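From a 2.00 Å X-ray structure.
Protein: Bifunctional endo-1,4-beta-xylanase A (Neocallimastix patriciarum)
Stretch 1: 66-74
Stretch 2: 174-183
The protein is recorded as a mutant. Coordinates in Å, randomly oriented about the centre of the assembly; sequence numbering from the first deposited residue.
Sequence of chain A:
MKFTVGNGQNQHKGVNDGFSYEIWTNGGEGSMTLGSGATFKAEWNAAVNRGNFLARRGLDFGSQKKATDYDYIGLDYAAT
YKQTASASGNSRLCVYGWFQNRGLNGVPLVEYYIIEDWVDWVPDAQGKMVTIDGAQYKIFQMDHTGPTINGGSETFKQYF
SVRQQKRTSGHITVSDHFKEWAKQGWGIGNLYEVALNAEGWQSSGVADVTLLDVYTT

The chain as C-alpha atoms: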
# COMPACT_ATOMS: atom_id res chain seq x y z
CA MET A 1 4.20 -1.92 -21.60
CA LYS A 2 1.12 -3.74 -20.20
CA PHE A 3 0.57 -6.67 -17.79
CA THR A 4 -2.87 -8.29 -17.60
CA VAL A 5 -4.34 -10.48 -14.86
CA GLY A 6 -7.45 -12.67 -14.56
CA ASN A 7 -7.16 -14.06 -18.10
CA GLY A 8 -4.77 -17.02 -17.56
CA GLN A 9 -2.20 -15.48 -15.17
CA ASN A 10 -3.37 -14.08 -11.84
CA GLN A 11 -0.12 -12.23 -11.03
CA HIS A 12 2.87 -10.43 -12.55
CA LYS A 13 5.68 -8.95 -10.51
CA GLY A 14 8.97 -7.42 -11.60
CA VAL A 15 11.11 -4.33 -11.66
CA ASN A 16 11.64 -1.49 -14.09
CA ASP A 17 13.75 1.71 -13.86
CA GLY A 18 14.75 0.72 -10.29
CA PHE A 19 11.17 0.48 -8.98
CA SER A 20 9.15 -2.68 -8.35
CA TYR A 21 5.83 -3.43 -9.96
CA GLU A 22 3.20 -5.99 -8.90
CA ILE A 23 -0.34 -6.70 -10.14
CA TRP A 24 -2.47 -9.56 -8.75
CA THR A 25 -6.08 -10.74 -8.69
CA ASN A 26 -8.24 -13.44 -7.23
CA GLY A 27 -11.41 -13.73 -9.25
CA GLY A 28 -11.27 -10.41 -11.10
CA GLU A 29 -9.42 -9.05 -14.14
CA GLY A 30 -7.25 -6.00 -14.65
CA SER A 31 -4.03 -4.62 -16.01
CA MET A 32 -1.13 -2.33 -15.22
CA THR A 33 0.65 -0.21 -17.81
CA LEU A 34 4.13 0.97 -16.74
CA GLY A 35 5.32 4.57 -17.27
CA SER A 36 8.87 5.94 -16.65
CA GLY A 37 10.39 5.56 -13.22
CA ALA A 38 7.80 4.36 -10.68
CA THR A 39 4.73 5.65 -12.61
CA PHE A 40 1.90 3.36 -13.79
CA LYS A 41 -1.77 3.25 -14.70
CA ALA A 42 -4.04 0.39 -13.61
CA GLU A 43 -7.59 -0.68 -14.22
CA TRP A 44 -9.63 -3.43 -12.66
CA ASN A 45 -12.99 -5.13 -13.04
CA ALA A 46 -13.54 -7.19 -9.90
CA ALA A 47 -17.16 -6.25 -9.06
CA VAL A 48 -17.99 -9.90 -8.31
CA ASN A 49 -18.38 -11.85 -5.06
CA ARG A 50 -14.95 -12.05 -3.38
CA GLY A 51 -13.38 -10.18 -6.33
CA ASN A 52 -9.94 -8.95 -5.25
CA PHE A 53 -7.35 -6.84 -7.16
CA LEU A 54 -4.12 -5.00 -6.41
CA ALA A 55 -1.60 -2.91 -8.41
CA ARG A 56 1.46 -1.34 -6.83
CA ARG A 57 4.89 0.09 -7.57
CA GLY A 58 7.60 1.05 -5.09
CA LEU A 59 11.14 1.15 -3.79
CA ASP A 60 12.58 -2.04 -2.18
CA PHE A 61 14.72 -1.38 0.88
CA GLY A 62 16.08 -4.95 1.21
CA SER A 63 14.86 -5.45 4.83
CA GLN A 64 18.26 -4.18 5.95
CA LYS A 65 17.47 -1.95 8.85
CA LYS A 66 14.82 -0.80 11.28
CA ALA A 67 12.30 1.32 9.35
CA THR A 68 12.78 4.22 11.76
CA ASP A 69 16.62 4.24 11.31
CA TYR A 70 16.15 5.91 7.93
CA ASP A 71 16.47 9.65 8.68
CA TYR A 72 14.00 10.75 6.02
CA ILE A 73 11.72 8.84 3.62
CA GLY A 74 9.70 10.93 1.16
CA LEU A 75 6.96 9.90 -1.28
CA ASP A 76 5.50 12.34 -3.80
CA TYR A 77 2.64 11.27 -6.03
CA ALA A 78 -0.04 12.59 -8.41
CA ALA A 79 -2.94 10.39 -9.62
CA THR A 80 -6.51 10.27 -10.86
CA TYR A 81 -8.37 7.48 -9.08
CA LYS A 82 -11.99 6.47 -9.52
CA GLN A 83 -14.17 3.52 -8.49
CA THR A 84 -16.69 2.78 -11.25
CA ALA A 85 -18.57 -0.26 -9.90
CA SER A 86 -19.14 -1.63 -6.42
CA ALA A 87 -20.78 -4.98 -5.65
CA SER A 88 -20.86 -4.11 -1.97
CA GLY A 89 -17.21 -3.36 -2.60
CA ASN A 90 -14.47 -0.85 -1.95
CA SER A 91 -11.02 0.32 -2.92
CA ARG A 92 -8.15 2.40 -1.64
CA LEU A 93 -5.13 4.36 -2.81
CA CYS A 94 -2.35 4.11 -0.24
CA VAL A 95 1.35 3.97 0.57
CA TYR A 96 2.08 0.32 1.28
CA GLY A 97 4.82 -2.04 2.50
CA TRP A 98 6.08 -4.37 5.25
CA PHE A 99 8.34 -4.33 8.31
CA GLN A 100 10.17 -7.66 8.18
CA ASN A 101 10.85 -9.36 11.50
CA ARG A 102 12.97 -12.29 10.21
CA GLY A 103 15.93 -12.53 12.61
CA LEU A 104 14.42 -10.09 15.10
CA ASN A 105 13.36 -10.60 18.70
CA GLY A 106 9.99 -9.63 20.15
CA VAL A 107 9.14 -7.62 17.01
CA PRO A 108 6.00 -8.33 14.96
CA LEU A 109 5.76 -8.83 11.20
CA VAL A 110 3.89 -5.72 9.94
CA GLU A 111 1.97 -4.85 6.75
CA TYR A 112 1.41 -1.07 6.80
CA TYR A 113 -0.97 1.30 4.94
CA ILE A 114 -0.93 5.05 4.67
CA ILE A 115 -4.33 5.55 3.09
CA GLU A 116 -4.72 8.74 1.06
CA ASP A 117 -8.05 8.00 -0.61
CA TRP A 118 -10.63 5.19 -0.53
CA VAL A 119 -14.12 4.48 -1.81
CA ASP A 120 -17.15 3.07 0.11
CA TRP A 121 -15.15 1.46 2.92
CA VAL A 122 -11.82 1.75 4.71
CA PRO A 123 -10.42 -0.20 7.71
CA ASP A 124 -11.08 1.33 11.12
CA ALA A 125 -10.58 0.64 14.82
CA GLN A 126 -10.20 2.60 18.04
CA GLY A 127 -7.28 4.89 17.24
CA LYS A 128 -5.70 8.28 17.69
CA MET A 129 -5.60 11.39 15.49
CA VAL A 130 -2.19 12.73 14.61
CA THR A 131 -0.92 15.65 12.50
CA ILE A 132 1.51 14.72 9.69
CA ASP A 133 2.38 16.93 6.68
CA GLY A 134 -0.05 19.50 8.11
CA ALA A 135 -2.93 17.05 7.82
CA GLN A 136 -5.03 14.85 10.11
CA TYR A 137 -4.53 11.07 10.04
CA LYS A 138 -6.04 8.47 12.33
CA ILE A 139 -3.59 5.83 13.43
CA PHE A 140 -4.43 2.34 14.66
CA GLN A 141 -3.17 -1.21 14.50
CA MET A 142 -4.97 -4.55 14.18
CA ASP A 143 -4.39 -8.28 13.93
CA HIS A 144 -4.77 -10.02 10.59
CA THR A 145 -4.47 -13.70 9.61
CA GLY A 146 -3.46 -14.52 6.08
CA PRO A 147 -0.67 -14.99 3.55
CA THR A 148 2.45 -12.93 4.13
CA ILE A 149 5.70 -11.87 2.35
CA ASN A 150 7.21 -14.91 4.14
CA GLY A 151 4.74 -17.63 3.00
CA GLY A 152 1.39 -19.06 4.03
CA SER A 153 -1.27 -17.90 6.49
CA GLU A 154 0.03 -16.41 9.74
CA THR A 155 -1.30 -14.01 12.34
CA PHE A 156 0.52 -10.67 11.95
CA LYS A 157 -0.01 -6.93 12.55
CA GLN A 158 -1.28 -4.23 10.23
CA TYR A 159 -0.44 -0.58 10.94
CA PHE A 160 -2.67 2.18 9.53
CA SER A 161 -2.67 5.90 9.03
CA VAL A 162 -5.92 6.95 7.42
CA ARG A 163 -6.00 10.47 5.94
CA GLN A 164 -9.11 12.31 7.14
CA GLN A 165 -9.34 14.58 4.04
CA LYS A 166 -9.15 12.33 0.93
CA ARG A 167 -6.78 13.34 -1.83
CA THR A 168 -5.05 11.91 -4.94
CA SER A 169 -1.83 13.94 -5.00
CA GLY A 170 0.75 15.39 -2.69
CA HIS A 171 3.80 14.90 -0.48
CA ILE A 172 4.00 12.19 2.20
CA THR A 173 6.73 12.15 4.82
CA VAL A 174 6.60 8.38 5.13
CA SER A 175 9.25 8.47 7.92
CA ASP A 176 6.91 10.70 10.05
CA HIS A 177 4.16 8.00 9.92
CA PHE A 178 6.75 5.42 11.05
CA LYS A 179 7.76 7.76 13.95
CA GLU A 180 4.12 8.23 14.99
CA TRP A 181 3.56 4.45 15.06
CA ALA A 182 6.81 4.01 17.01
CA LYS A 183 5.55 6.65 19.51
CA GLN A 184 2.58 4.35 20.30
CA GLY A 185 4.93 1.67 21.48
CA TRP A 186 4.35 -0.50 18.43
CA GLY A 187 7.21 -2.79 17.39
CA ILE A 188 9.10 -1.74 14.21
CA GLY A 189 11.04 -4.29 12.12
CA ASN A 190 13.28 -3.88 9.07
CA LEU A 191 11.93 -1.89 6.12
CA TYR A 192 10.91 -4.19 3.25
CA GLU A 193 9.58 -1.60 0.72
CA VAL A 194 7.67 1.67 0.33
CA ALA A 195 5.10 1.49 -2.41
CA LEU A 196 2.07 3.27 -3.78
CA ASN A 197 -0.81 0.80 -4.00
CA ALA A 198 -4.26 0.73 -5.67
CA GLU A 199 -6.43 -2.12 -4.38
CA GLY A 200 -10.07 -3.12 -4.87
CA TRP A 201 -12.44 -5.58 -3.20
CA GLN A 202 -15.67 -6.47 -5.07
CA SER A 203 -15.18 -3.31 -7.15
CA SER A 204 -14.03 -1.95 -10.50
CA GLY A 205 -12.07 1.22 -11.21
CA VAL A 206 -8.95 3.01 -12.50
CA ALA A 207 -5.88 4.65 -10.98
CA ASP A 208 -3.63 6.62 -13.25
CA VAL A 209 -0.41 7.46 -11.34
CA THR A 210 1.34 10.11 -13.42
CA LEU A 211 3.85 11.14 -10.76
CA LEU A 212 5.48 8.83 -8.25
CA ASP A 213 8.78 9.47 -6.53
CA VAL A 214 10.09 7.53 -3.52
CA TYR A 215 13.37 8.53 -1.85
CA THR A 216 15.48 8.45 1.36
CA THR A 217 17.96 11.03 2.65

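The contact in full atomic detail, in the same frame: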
# COMPACT_ATOMS: atom_id res chain seq x y z
N LYS A 66 16.05 -1.21 10.60
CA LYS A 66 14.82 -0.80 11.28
C LYS A 66 14.24 0.38 10.49
O LYS A 66 14.96 1.31 10.16
CB LYS A 66 15.12 -0.40 12.71
CG LYS A 66 13.91 -0.22 13.63
CD LYS A 66 14.40 0.21 15.01
CE LYS A 66 13.39 -0.10 16.05
NZ LYS A 66 13.51 0.81 17.22
N ALA A 67 12.95 0.31 10.20
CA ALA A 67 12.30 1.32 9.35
C ALA A 67 12.52 2.73 9.87
O ALA A 67 12.62 3.69 9.07
CB ALA A 67 10.81 1.01 9.18
N THR A 68 12.62 2.88 11.19
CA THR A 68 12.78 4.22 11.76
C THR A 68 14.24 4.70 11.81
O THR A 68 14.48 5.87 12.16
CB THR A 68 12.18 4.32 13.18
OG1 THR A 68 12.59 3.17 13.93
CG2 THR A 68 10.64 4.37 13.14
N ASP A 69 15.20 3.82 11.50
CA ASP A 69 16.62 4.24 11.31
C ASP A 69 16.84 5.14 10.10
O ASP A 69 17.78 5.91 10.08
CB ASP A 69 17.54 3.05 11.13
CG ASP A 69 17.77 2.33 12.41
OD1 ASP A 69 17.12 2.77 13.41
OD2 ASP A 69 18.49 1.32 12.39
N TYR A 70 16.03 4.99 9.07
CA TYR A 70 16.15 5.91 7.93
C TYR A 70 15.76 7.32 8.39
O TYR A 70 14.65 7.53 8.94
CB TYR A 70 15.26 5.44 6.79
CG TYR A 70 15.67 4.10 6.23
CD1 TYR A 70 16.58 4.02 5.17
CD2 TYR A 70 15.14 2.91 6.76
CE1 TYR A 70 16.96 2.77 4.64
CE2 TYR A 70 15.52 1.67 6.25
CZ TYR A 70 16.42 1.61 5.19
OH TYR A 70 16.78 0.39 4.71
N ASP A 71 16.66 8.28 8.19
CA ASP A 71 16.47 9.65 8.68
C ASP A 71 15.26 10.32 8.07
O ASP A 71 14.48 10.97 8.77
CB ASP A 71 17.71 10.51 8.44
CG ASP A 71 18.82 10.25 9.48
OD1 ASP A 71 18.52 9.75 10.59
OD2 ASP A 71 19.98 10.56 9.17
N TYR A 72 15.10 10.14 6.76
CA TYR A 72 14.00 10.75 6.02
C TYR A 72 13.57 9.81 4.90
O TYR A 72 14.41 9.27 4.18
CB TYR A 72 14.42 12.12 5.46
CG TYR A 72 13.25 12.91 4.93
CD1 TYR A 72 12.58 13.82 5.75
CD2 TYR A 72 12.80 12.74 3.61
CE1 TYR A 72 11.50 14.55 5.28
CE2 TYR A 72 11.70 13.48 3.11
CZ TYR A 72 11.05 14.37 3.96
OH TYR A 72 9.95 15.09 3.52
N ILE A 73 12.26 9.59 4.77
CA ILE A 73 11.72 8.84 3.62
C ILE A 73 10.59 9.70 3.07
O ILE A 73 9.65 10.02 3.79
CB ILE A 73 11.23 7.41 3.98
CG1 ILE A 73 12.33 6.57 4.66
CG2 ILE A 73 10.64 6.68 2.70
CD1 ILE A 73 11.81 5.19 5.22
N GLY A 74 10.74 10.13 1.82
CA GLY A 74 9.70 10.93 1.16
C GLY A 74 8.99 10.15 0.06
O GLY A 74 9.61 9.31 -0.62
N VAL A 174 6.78 9.76 4.72
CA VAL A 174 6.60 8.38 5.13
C VAL A 174 7.30 8.12 6.49
O VAL A 174 6.74 7.47 7.38
CB VAL A 174 7.11 7.41 4.02
CG1 VAL A 174 7.10 5.96 4.50
CG2 VAL A 174 6.25 7.56 2.71
N SER A 175 8.51 8.66 6.66
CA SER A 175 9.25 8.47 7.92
C SER A 175 8.54 9.06 9.15
O SER A 175 8.76 8.59 10.26
CB SER A 175 10.69 9.05 7.79
OG SER A 175 10.69 10.33 7.16
N ASP A 176 7.70 10.09 8.96
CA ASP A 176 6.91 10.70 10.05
C ASP A 176 5.76 9.78 10.54
O ASP A 176 5.46 9.73 11.72
CB ASP A 176 6.34 12.07 9.63
CG ASP A 176 7.32 13.21 9.80
OD1 ASP A 176 8.49 12.95 10.17
OD2 ASP A 176 6.90 14.37 9.54
N HIS A 177 5.13 9.05 9.60
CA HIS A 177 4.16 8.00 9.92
C HIS A 177 4.84 6.91 10.72
O HIS A 177 4.32 6.49 11.75
CB HIS A 177 3.51 7.44 8.66
CG HIS A 177 2.55 8.41 8.01
ND1 HIS A 177 2.95 9.36 7.10
CD2 HIS A 177 1.23 8.61 8.20
CE1 HIS A 177 1.91 10.08 6.72
NE2 HIS A 177 0.86 9.65 7.38
N PHE A 178 6.02 6.46 10.28
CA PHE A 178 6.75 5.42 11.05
C PHE A 178 7.03 5.90 12.48
O PHE A 178 6.87 5.12 13.44
CB PHE A 178 8.07 4.98 10.38
CG PHE A 178 7.92 4.39 8.98
CD1 PHE A 178 6.66 4.01 8.48
CD2 PHE A 178 9.06 4.19 8.18
CE1 PHE A 178 6.53 3.46 7.18
CE2 PHE A 178 8.94 3.63 6.90
CZ PHE A 178 7.69 3.25 6.41
N LYS A 179 7.44 7.16 12.62
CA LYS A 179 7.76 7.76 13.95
C LYS A 179 6.53 7.80 14.85
O LYS A 179 6.61 7.42 16.03
CB LYS A 179 8.29 9.19 13.81
CG LYS A 179 9.77 9.30 13.49
CD LYS A 179 10.17 10.80 13.34
CE LYS A 179 11.21 11.00 12.22
NZ LYS A 179 12.13 12.18 12.47
N GLU A 180 5.41 8.25 14.29
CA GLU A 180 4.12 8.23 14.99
C GLU A 180 3.71 6.86 15.46
O GLU A 180 3.20 6.73 16.59
CB GLU A 180 2.99 8.88 14.17
CG GLU A 180 3.13 10.41 14.05
CD GLU A 180 2.85 11.19 15.36
OE1 GLU A 180 2.45 10.60 16.38
OE2 GLU A 180 3.03 12.42 15.37
N TRP A 181 3.88 5.82 14.62
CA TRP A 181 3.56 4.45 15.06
C TRP A 181 4.50 3.97 16.17
O TRP A 181 4.08 3.34 17.17
CB TRP A 181 3.57 3.49 13.87
CG TRP A 181 2.61 3.85 12.74
CD1 TRP A 181 1.45 4.60 12.80
CD2 TRP A 181 2.75 3.47 11.36
NE1 TRP A 181 0.88 4.71 11.54
CE2 TRP A 181 1.67 4.01 10.65
CE3 TRP A 181 3.72 2.73 10.66
CZ2 TRP A 181 1.52 3.84 9.27
CZ3 TRP A 181 3.56 2.55 9.30
CH2 TRP A 181 2.48 3.12 8.62
N ALA A 182 5.79 4.29 16.01
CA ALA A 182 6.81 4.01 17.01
C ALA A 182 6.45 4.66 18.36
O ALA A 182 6.59 4.02 19.40
CB ALA A 182 8.17 4.47 16.51
N LYS A 183 5.94 5.89 18.32
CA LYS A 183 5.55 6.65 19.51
C LYS A 183 4.45 5.96 20.31
O LYS A 183 4.27 6.29 21.48
CB LYS A 183 5.04 8.03 19.15
CG LYS A 183 6.00 9.16 19.32
CD LYS A 183 5.40 10.41 18.71
CE LYS A 183 6.14 11.65 19.13
NZ LYS A 183 7.49 11.75 18.50

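Stretch 1 runs as an irregular segment into the start of a strand, and it packs against one side of the helix in stretch 2, with contacts from Val 174 to Ala 182, the two stretches together burying 433 Å². At its beginning, Lys 66 holds an extended side chain (all four chi angles t) whose closest approach to stretch 2 is Lys 66 NZ to Ala 182 CB, 6.5 Å, but its backbone shapes the turn that follows: Asp 69 N donates a hydrogen bond to Lys 66 O at 2.9 Å.

Within that turn Ala 67 directs its CA-to-CB bond toward the helix. Its CB lies 3.8 Å from Phe 178 CD2, an apolar contact, while the carbonyl atom Ala 67 O sits 3.7 Å from the same Phe 178 CD2, at the ring edge and near the ring plane. Thr 68 follows with a sideways CB, yet its methyl group reaches the helix: Thr 68 CG2 is 3.8 Å from Phe 178 CB and 4.2 Å from Ala 182 CB. These two partners are four residues apart, one helical turn, so the methyl spans adjacent turns of one helix side. The CA atoms of Thr 68 and Phe 178 are 6.2 Å apart.

Asp 69 makes no contact with stretch 2. Tyr 70 and Asp 71 approach mainly through their backbones, with Tyr 70 O 4.4 Å from Ser 175 CB; the CB of Asp 71 points away. Tyr 72 also turns its CB away, but Ser 175 OG lies over one face of its ring, 4.2 Å from Tyr 72 CD1, and comes to 3.5 Å from Tyr 72 CA.

The hydrogen bonds of the contact are at Ile 73, where the two backbones draw closest, the CA atoms of Ile 73 and Ser 175 being 5.0 Å apart. Ile 73 N donates to Ser 175 OG at 3.0 Å with an N-H...acceptor angle of 164°, a short and nearly linear hydrogen bond, with Ser 175 in the p rotamer (chi1 44°). In return, Ser 175 N donates to Ile 73 O at 3.4 Å, again with an angle of 164°, but this bond is weak. Ile 73 O also lies 3.0 Å from Val 174 N. One serine thus meets both backbone polar groups of Ile 73.

The Ile 73 side chain, CB toward the helix, adds apolar packing at two points: CG2 is 3.8 Å from Val 174 CB, and CD1 is 3.7 Å from Phe 178 CE2. Phe 178 therefore bridges Ala 67 and Ile 73. Gly 74 continues the strand without a side chain.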